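Local coordinates for protein esterase (uncultured bacterium pCosCE1, PDB 7ATL) that hydrolyses carboxylic esters as a family VIII carboxylesterase of beta-lactamase-like fold and also shows promiscuous acyltransferase activity, at residues D5-Q13 / I32-N42; P132-D140 / N152-D160. One frame throughout, in Å; residues are numbered along the deposited sequence. Where two conformers were deposited one is given.

Contact 1 (D5-Q13 / I32-N42); sequences DQSLAKRVQ and IARHGRVIYAN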
loop_
_atom_site.group_PDB
_atom_site.type_symbol
_atom_site.label_atom_id
_atom_site.label_comp_id
_atom_site.label_asym_id
_atom_site.label_seq_id
_atom_site.Cartn_x
_atom_site.Cartn_y
_atom_site.Cartn_z
ATOM N N ASP A 5 -24.906 7.793 12.995
ATOM C CA ASP A 5 -24.176 6.521 12.724
ATOM C C ASP A 5 -24.972 5.611 11.765
ATOM O O ASP A 5 -24.330 4.989 10.880
ATOM C CB ASP A 5 -23.798 5.812 14.032
ATOM C CG ASP A 5 -22.593 6.420 14.751
ATOM O OD1 ASP A 5 -22.000 7.426 14.218
ATOM O OD2 ASP A 5 -22.240 5.881 15.834
ATOM N N GLN A 6 -26.299 5.509 11.902
ATOM C CA GLN A 6 -27.131 4.658 10.992
ATOM C C GLN A 6 -27.488 5.453 9.732
ATOM O O GLN A 6 -27.857 4.844 8.730
ATOM C CB GLN A 6 -28.376 4.102 11.688
ATOM C CG GLN A 6 -29.309 5.181 12.203
ATOM C CD GLN A 6 -30.521 4.593 12.878
ATOM O OE1 GLN A 6 -31.662 4.896 12.535
ATOM N NE2 GLN A 6 -30.271 3.726 13.845
ATOM N N SER A 7 -27.374 6.772 9.790
ATOM C CA SER A 7 -27.473 7.668 8.615
ATOM C C SER A 7 -26.265 7.434 7.688
ATOM O O SER A 7 -26.420 7.468 6.460
ATOM C CB SER A 7 -27.533 9.085 9.085
ATOM O OG SER A 7 -28.340 9.834 8.216
ATOM N N LEU A 8 -25.092 7.224 8.291
ATOM C CA LEU A 8 -23.809 6.935 7.610
ATOM C C LEU A 8 -23.909 5.556 6.956
ATOM O O LEU A 8 -23.680 5.450 5.723
ATOM C CB LEU A 8 -22.704 6.977 8.670
ATOM C CG LEU A 8 -21.305 6.594 8.200
ATOM C CD1 LEU A 8 -20.554 7.812 7.695
ATOM C CD2 LEU A 8 -20.542 5.939 9.334
ATOM N N ALA A 9 -24.240 4.552 7.769
ATOM C CA ALA A 9 -24.521 3.170 7.321
ATOM C C ALA A 9 -25.409 3.209 6.058
ATOM O O ALA A 9 -25.057 2.561 5.055
ATOM C CB ALA A 9 -25.113 2.370 8.461
ATOM N N LYS A 10 -26.476 4.002 6.074
ATOM C CA LYS A 10 -27.385 4.222 4.920
ATOM C C LYS A 10 -26.518 4.586 3.706
ATOM O O LYS A 10 -26.516 3.805 2.744
ATOM C CB LYS A 10 -28.438 5.284 5.295
ATOM C CG LYS A 10 -29.543 5.588 4.278
ATOM C CD LYS A 10 -30.289 4.373 3.719
ATOM C CE LYS A 10 -30.835 3.420 4.768
ATOM N NZ LYS A 10 -31.946 4.015 5.550
ATOM N N ARG A 11 -25.779 5.703 3.776
ATOM C CA ARG A 11 -25.063 6.326 2.625
ATOM C C ARG A 11 -24.010 5.355 2.078
ATOM O O ARG A 11 -23.962 5.149 0.839
ATOM C CB ARG A 11 -24.396 7.642 3.044
ATOM C CG ARG A 11 -25.359 8.788 3.329
ATOM C CD ARG A 11 -24.641 10.113 3.506
ATOM N NE ARG A 11 -23.655 10.115 4.596
ATOM C CZ ARG A 11 -23.907 10.301 5.898
ATOM N NH1 ARG A 11 -25.139 10.492 6.339
ATOM N NH2 ARG A 11 -22.912 10.275 6.769
ATOM N N VAL A 12 -23.222 4.760 2.976
ATOM C CA VAL A 12 -22.059 3.891 2.632
ATOM C C VAL A 12 -22.571 2.598 1.990
ATOM O O VAL A 12 -22.141 2.303 0.850
ATOM C CB VAL A 12 -21.186 3.613 3.866
ATOM C CG1 VAL A 12 -20.122 2.569 3.583
ATOM C CG2 VAL A 12 -20.556 4.897 4.372
ATOM N N GLN A 13 -23.453 1.876 2.688
ATOM C CA GLN A 13 -24.198 0.704 2.158
ATOM C C GLN A 13 -24.731 1.014 0.748
ATOM O O GLN A 13 -24.584 0.160 -0.161
ATOM C CB GLN A 13 -25.359 0.379 3.094
ATOM C CG GLN A 13 -26.054 -0.927 2.760
ATOM C CD GLN A 13 -25.082 -2.062 2.960
ATOM O OE1 GLN A 13 -24.365 -2.105 3.960
ATOM N NE2 GLN A 13 -25.033 -2.976 2.002
ATOM N N ILE A 32 -15.118 1.841 9.184
ATOM C CA ILE A 32 -14.952 3.268 9.581
ATOM C C ILE A 32 -14.910 3.348 11.107
ATOM O O ILE A 32 -15.818 2.779 11.760
ATOM C CB ILE A 32 -16.061 4.157 8.996
ATOM C CG1 ILE A 32 -16.134 4.030 7.477
ATOM C CG2 ILE A 32 -15.874 5.598 9.446
ATOM C CD1 ILE A 32 -17.519 4.237 6.932
ATOM N N ALA A 33 -13.884 4.023 11.629
ATOM C CA ALA A 33 -13.705 4.351 13.057
ATOM C C ALA A 33 -13.810 5.866 13.219
ATOM O O ALA A 33 -13.389 6.594 12.292
ATOM C CB ALA A 33 -12.368 3.839 13.533
ATOM N N ARG A 34 -14.402 6.321 14.322
ATOM C CA ARG A 34 -14.227 7.711 14.811
ATOM C C ARG A 34 -13.690 7.648 16.238
ATOM O O ARG A 34 -14.231 6.861 17.058
ATOM C CB ARG A 34 -15.517 8.523 14.719
ATOM C CG ARG A 34 -15.292 10.006 14.976
ATOM C CD ARG A 34 -16.593 10.755 15.093
ATOM N NE ARG A 34 -17.259 10.724 13.799
ATOM C CZ ARG A 34 -18.407 10.096 13.526
ATOM N NH1 ARG A 34 -19.072 9.428 14.461
ATOM N NH2 ARG A 34 -18.894 10.147 12.298
ATOM N N HIS A 35 -12.625 8.406 16.508
ATOM C CA HIS A 35 -11.906 8.348 17.805
ATOM C C HIS A 35 -11.643 6.884 18.203
ATOM O O HIS A 35 -11.681 6.596 19.412
ATOM C CB HIS A 35 -12.712 9.096 18.874
ATOM C CG HIS A 35 -12.598 10.568 18.745
ATOM N ND1 HIS A 35 -11.390 11.247 19.024
ATOM C CD2 HIS A 35 -13.514 11.495 18.381
ATOM C CE1 HIS A 35 -11.581 12.535 18.842
ATOM N NE2 HIS A 35 -12.886 12.712 18.447
ATOM N N GLY A 36 -11.375 5.994 17.235
ATOM C CA GLY A 36 -10.874 4.627 17.491
ATOM C C GLY A 36 -11.975 3.605 17.609
ATOM O O GLY A 36 -11.660 2.459 17.792
ATOM N N ARG A 37 -13.234 4.010 17.560
ATOM C CA ARG A 37 -14.382 3.093 17.748
ATOM C C ARG A 37 -14.934 2.804 16.358
ATOM O O ARG A 37 -15.143 3.764 15.583
ATOM C CB ARG A 37 -15.441 3.719 18.667
ATOM C CG ARG A 37 -16.759 2.956 18.739
ATOM C CD ARG A 37 -17.641 3.451 19.888
ATOM N NE ARG A 37 -18.549 4.474 19.414
ATOM C CZ ARG A 37 -19.623 4.228 18.676
ATOM N NH1 ARG A 37 -19.941 2.988 18.359
ATOM N NH2 ARG A 37 -20.384 5.215 18.253
ATOM N N VAL A 38 -15.148 1.531 16.054
ATOM C CA VAL A 38 -15.733 1.102 14.759
ATOM C C VAL A 38 -17.187 1.598 14.745
ATOM O O VAL A 38 -18.005 1.045 15.466
ATOM C CB VAL A 38 -15.574 -0.427 14.599
ATOM C CG1 VAL A 38 -16.437 -1.013 13.486
ATOM C CG2 VAL A 38 -14.125 -0.835 14.409
ATOM N N ILE A 39 -17.490 2.652 13.992
ATOM C CA ILE A 39 -18.879 3.171 13.821
ATOM C C ILE A 39 -19.561 2.481 12.627
ATOM O O ILE A 39 -20.785 2.516 12.570
ATOM C CB ILE A 39 -18.892 4.707 13.683
ATOM C CG1 ILE A 39 -18.186 5.177 12.408
ATOM C CG2 ILE A 39 -18.294 5.377 14.911
ATOM C CD1 ILE A 39 -18.519 6.588 11.991
ATOM N N TYR A 40 -18.823 1.879 11.697
ATOM C CA TYR A 40 -19.395 1.140 10.537
ATOM C C TYR A 40 -18.452 0.001 10.114
ATOM O O TYR A 40 -17.241 0.246 9.966
ATOM C CB TYR A 40 -19.655 2.100 9.374
ATOM C CG TYR A 40 -20.159 1.441 8.116
ATOM C CD1 TYR A 40 -21.513 1.244 7.910
ATOM C CD2 TYR A 40 -19.289 1.002 7.124
ATOM C CE1 TYR A 40 -21.998 0.654 6.749
ATOM C CE2 TYR A 40 -19.753 0.394 5.959
ATOM C CZ TYR A 40 -21.117 0.221 5.772
ATOM O OH TYR A 40 -21.611 -0.364 4.645
ATOM N N ALA A 41 -19.004 -1.203 9.907
ATOM C CA ALA A 41 -18.286 -2.416 9.440
ATOM C C ALA A 41 -19.190 -3.211 8.501
ATOM O O ALA A 41 -20.233 -3.657 8.969
ATOM C CB ALA A 41 -17.892 -3.282 10.611
ATOM N N ASN A 42 -18.801 -3.436 7.246
ATOM C CA ASN A 42 -19.704 -4.141 6.302
ATOM C C ASN A 42 -18.942 -4.890 5.209
ATOM O O ASN A 42 -18.157 -4.258 4.500
ATOM C CB ASN A 42 -20.709 -3.170 5.688
ATOM C CG ASN A 42 -21.889 -3.910 5.107
ATOM O OD1 ASN A 42 -22.352 -4.894 5.684
ATOM N ND2 ASN A 42 -22.347 -3.468 3.952
#

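Contact 2 (P132-D140 / N152-D160); sequences PYHRLGIKD and NLRLLAQAD. With EDO (1,2-ethanediol), chain F.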
loop_
_atom_site.group_PDB
_atom_site.type_symbol
_atom_site.label_atom_id
_atom_site.label_comp_id
_atom_site.label_asym_id
_atom_site.label_seq_id
_atom_site.Cartn_x
_atom_site.Cartn_y
_atom_site.Cartn_z
ATOM N N PRO A 132 14.383 -0.325 -19.163
ATOM C CA PRO A 132 15.586 -0.831 -18.499
ATOM C C PRO A 132 15.316 -1.896 -17.417
ATOM O O PRO A 132 16.066 -2.872 -17.367
ATOM C CB PRO A 132 16.292 0.410 -17.936
ATOM C CG PRO A 132 15.317 1.576 -18.124
ATOM C CD PRO A 132 14.260 1.134 -19.120
ATOM N N TYR A 133 14.264 -1.737 -16.602
ATOM C CA TYR A 133 13.883 -2.753 -15.581
ATOM C C TYR A 133 13.420 -4.062 -16.253
ATOM O O TYR A 133 13.801 -5.117 -15.736
ATOM C CB TYR A 133 12.808 -2.217 -14.634
ATOM C CG TYR A 133 13.266 -1.292 -13.533
ATOM C CD1 TYR A 133 14.392 -0.505 -13.645
ATOM C CD2 TYR A 133 12.515 -1.161 -12.383
ATOM C CE1 TYR A 133 14.777 0.357 -12.626
ATOM C CE2 TYR A 133 12.879 -0.294 -11.365
ATOM C CZ TYR A 133 14.016 0.472 -11.482
ATOM O OH TYR A 133 14.365 1.317 -10.477
ATOM N N HIS A 134 12.640 -4.015 -17.350
ATOM C CA HIS A 134 12.216 -5.219 -18.121
ATOM C C HIS A 134 13.472 -5.994 -18.584
ATOM O O HIS A 134 13.576 -7.199 -18.279
ATOM C CB HIS A 134 11.252 -4.792 -19.255
ATOM C CG HIS A 134 9.977 -4.121 -18.811
ATOM N ND1 HIS A 134 9.867 -2.733 -18.652
ATOM C CD2 HIS A 134 8.753 -4.630 -18.521
ATOM C CE1 HIS A 134 8.642 -2.441 -18.276
ATOM N NE2 HIS A 134 7.950 -3.581 -18.187
ATOM N N ARG A 135 14.394 -5.301 -19.262
ATOM C CA ARG A 135 15.635 -5.897 -19.810
ATOM C C ARG A 135 16.487 -6.483 -18.681
ATOM O O ARG A 135 17.272 -7.386 -18.952
ATOM C CB ARG A 135 16.429 -4.889 -20.652
ATOM C CG ARG A 135 15.896 -4.719 -22.074
ATOM C CD ARG A 135 16.795 -3.923 -23.017
ATOM N NE ARG A 135 17.574 -2.883 -22.326
ATOM C CZ ARG A 135 17.173 -1.628 -22.033
ATOM N NH1 ARG A 135 15.965 -1.184 -22.354
ATOM N NH2 ARG A 135 17.995 -0.812 -21.398
ATOM N N LEU A 136 16.367 -6.012 -17.450
ATOM C CA LEU A 136 17.217 -6.549 -16.356
ATOM C C LEU A 136 16.503 -7.681 -15.615
ATOM O O LEU A 136 17.180 -8.362 -14.874
ATOM C CB LEU A 136 17.585 -5.410 -15.406
ATOM C CG LEU A 136 18.895 -4.702 -15.743
ATOM C CD1 LEU A 136 19.025 -3.408 -14.944
ATOM C CD2 LEU A 136 20.081 -5.634 -15.490
ATOM N N GLY A 137 15.188 -7.849 -15.780
ATOM C CA GLY A 137 14.439 -8.925 -15.106
ATOM C C GLY A 137 14.104 -8.579 -13.665
ATOM O O GLY A 137 13.939 -9.500 -12.841
ATOM N N ILE A 138 14.013 -7.292 -13.361
ATOM C CA ILE A 138 13.579 -6.802 -12.034
ATOM C C ILE A 138 12.085 -7.118 -11.865
ATOM O O ILE A 138 11.304 -6.919 -12.807
ATOM C CB ILE A 138 13.914 -5.304 -11.926
ATOM C CG1 ILE A 138 15.430 -5.109 -11.890
ATOM C CG2 ILE A 138 13.232 -4.651 -10.735
ATOM C CD1 ILE A 138 15.869 -3.744 -12.321
ATOM N N LYS A 139 11.709 -7.596 -10.685
ATOM C CA LYS A 139 10.313 -7.937 -10.332
ATOM C C LYS A 139 9.725 -6.840 -9.439
ATOM O O LYS A 139 10.447 -6.266 -8.613
ATOM C CB LYS A 139 10.302 -9.323 -9.683
ATOM C CG LYS A 139 10.908 -10.427 -10.548
ATOM C CD LYS A 139 10.188 -10.631 -11.879
ATOM C CE LYS A 139 11.038 -11.268 -12.960
ATOM N NZ LYS A 139 10.448 -11.002 -14.288
ATOM N N ASP A 140 8.441 -6.559 -9.607
ATOM C CA ASP A 140 7.738 -5.492 -8.849
ATOM C C ASP A 140 7.115 -6.062 -7.573
ATOM O O ASP A 140 6.605 -5.247 -6.799
ATOM C CB ASP A 140 6.694 -4.798 -9.727
ATOM C CG ASP A 140 7.262 -3.844 -10.768
ATOM O OD1 ASP A 140 8.448 -3.405 -10.610
ATOM O OD2 ASP A 140 6.486 -3.494 -11.719
ATOM N N ASN A 152 16.707 -10.143 -6.400
ATOM C CA ASN A 152 15.927 -9.091 -7.105
ATOM C C ASN A 152 16.535 -7.701 -6.883
ATOM O O ASN A 152 16.550 -6.894 -7.840
ATOM C CB ASN A 152 14.457 -9.083 -6.704
ATOM C CG ASN A 152 13.636 -8.272 -7.679
ATOM O OD1 ASN A 152 13.851 -8.382 -8.887
ATOM N ND2 ASN A 152 12.719 -7.456 -7.160
ATOM N N LEU A 153 17.015 -7.415 -5.675
ATOM C CA LEU A 153 17.568 -6.077 -5.344
ATOM C C LEU A 153 18.986 -5.931 -5.932
ATOM O O LEU A 153 19.388 -4.767 -6.220
ATOM C CB LEU A 153 17.530 -5.857 -3.824
ATOM C CG LEU A 153 16.134 -5.827 -3.201
ATOM C CD1 LEU A 153 16.207 -5.488 -1.724
ATOM C CD2 LEU A 153 15.210 -4.852 -3.919
ATOM N N ARG A 154 19.711 -7.037 -6.127
ATOM C CA ARG A 154 21.021 -6.986 -6.815
ATOM C C ARG A 154 20.778 -6.649 -8.284
ATOM O O ARG A 154 21.635 -5.947 -8.877
ATOM C CB ARG A 154 21.828 -8.273 -6.629
ATOM C CG ARG A 154 22.487 -8.383 -5.254
ATOM C CD ARG A 154 22.938 -9.804 -4.939
ATOM N NE ARG A 154 23.684 -9.877 -3.696
ATOM C CZ ARG A 154 24.935 -9.458 -3.522
ATOM N NH1 ARG A 154 25.606 -8.896 -4.510
ATOM N NH2 ARG A 154 25.507 -9.575 -2.333
ATOM N N LEU A 155 19.650 -7.077 -8.841
ATOM C CA LEU A 155 19.302 -6.714 -10.234
ATOM C C LEU A 155 18.977 -5.216 -10.265
ATOM O O LEU A 155 19.499 -4.505 -11.150
ATOM C CB LEU A 155 18.143 -7.597 -10.724
ATOM C CG LEU A 155 18.459 -9.085 -10.966
ATOM C CD1 LEU A 155 17.240 -9.795 -11.544
ATOM C CD2 LEU A 155 19.651 -9.298 -11.894
ATOM N N LEU A 156 18.158 -4.744 -9.315
ATOM C CA LEU A 156 17.732 -3.313 -9.200
ATOM C C LEU A 156 18.967 -2.408 -9.053
ATOM O O LEU A 156 18.969 -1.288 -9.637
ATOM C CB LEU A 156 16.790 -3.168 -7.998
ATOM C CG LEU A 156 16.255 -1.765 -7.709
ATOM C CD1 LEU A 156 15.496 -1.200 -8.906
ATOM C CD2 LEU A 156 15.350 -1.798 -6.494
ATOM N N ALA A 157 19.972 -2.876 -8.301
ATOM C CA ALA A 157 21.233 -2.154 -8.017
ATOM C C ALA A 157 21.956 -1.839 -9.328
ATOM O O ALA A 157 22.691 -0.837 -9.353
ATOM C CB ALA A 157 22.128 -2.955 -7.097
ATOM N N GLN A 158 21.752 -2.669 -10.363
ATOM C CA GLN A 158 22.458 -2.544 -11.669
ATOM C C GLN A 158 21.733 -1.570 -12.614
ATOM O O GLN A 158 22.281 -1.272 -13.697
ATOM C CB GLN A 158 22.597 -3.911 -12.327
ATOM C CG GLN A 158 23.497 -4.872 -11.568
ATOM C CD GLN A 158 23.379 -6.225 -12.220
ATOM O OE1 GLN A 158 22.936 -7.196 -11.608
ATOM N NE2 GLN A 158 23.687 -6.265 -13.505
ATOM N N ALA A 159 20.540 -1.117 -12.245
ATOM C CA ALA A 159 19.769 -0.138 -13.031
ATOM C C ALA A 159 20.183 1.290 -12.649
ATOM O O ALA A 159 20.427 1.580 -11.493
ATOM C CB ALA A 159 18.284 -0.367 -12.836
ATOM N N ASP A 160 20.179 2.183 -13.617
ATOM C CA ASP A 160 20.320 3.633 -13.388
ATOM C C ASP A 160 19.217 4.080 -12.419
ATOM O O ASP A 160 18.041 3.711 -12.633
ATOM C CB ASP A 160 20.261 4.385 -14.722
ATOM C CG ASP A 160 21.454 4.137 -15.636
ATOM O OD1 ASP A 160 22.413 3.429 -15.201
ATOM O OD2 ASP A 160 21.428 4.675 -16.778
HETATM C C1 EDO F . 11.240 -8.780 -16.500
HETATM O O1 EDO F . 11.050 -8.524 -15.099
HETATM C C2 EDO F . 10.285 -8.079 -17.398
HETATM O O2 EDO F . 10.394 -8.402 -18.764
HETATM O O HOH W 1 16.546 2.600 -10.489
#

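Contact 1 (D5-Q13 / I32-N42)
Helix 5-13 packs against the hairpin 32-42, its axis 9.5 Å from that of strand 40-42 at an angle of 35°, with A9 facing Y40 and D5 facing I39. Y40 is the main side chain from the strand side. Its CG is anti to the backbone N (chi1 177°), which sends the ring across to the helix. V12 lies over one face of this ring as a CH-pi contact, with V12 CB 4.2 Å from the ring centroid. A9 meets the same ring obliquely, A9 CB lying 3.8 Å from Y40 CD1. L8 CD2 fits between I39 CD1, Y40 CB and I32 CD1, and V12 CG2 reaches I32 CD1 at 4.0 Å.

The hairpin closes through a type I' turn from R34 to R37. Farther along, I39 and Y40 form a classic beta bulge opposite I32, and I32 O accepts from both I39 N and Y40 N. The bulge lets both I39 and Y40 direct their side chains at the helix. This is the edge of the antiparallel sheet of the beta-lactamase fold, where the N-terminal helix and helix 372-381 pack on one face; V12 also touches I376 and A379.

At the outer end D5 forms salt bridges to both R34 and R37, splitting its two oxygens between the two strands of the hairpin. D5 OD2 accepts from R37 NH2 at 3.1 Å, with an N-H...O angle of 138°. D5 OD1 lies at the edge of the R34 guanidinium, 3.6 Å from R34 NH1, and the two flat groups are nearly coplanar.

Contact 2 (P132-D140 / N152-D160)
N152 clasps the backbone of K139 with two hydrogen bonds. K139 N donates to N152 OD1 at 2.9 Å, and the bond is nearly straight (166°). N152 ND2 returns a bond to K139 O, also 2.9 Å, with the acceptor close to the plane of the amide. The pair fixes the rotation of the amide and ties the loop after helix 132-136 to helix 149-157. A chi1 of -165° swings the N152 amide away from its own backbone N and onto the loop.

The apolar contacts run from this clasp to A159. I138 CD1 rests 3.7 Å from L156 CA and also packs over one face of the Y133 ring. I138 and L155 lie alongside each other, running antiparallel, with I138 CG1 3.9 Å from L155 CB. L155 CD1 reaches the carbonyl oxygens of L136 and G137. L156 CD1 is 3.4 Å from Y133 CZ. A159 CB sits between Y133 CE1 at 3.6 Å and L136 CD1 at 3.8 Å.

Water and a small ligand add polar links. Y133 OH is hydrogen-bonded to D122 N and to a water that donates to D160 O. K139 NZ donates to O1 of an ethanediol, probably from the crystallisation liquor.

A Schellman motif at G137, whose phi is positive, ends helix 132-136 and turns the chain into the segment that N152 holds. Beyond it, D140 OD1 is hydrogen-bonded to R124 N. D140 also touches Y123, close to the probable SxxK motif. Helix 149-157 packs in turn on helix 174-186: L153 touches V177 and A180 there, and L156 touches V177 as well as Y133.

How the contacts relate
Contacts 1 and 2 lie on opposite sides of the chain's centre, with nearest atoms about 27 Å apart, and share no helix or strand. Both are partly buried and peripheral. Contact 1 joins the N-terminal helix to the edge of the antiparallel sheet. Contact 2 joins a short helix and its following loop to helix 149-157, away from the sheet. Their apolar centres are alike, each with a tyrosine among aliphatic side chains. The polar chemistry differs. Contact 1 has charged side chains meeting at its outer end, whereas contact 2 uses a buried amide to hold loop backbone. Contact 2 also lies nearer the probable catalytic motif.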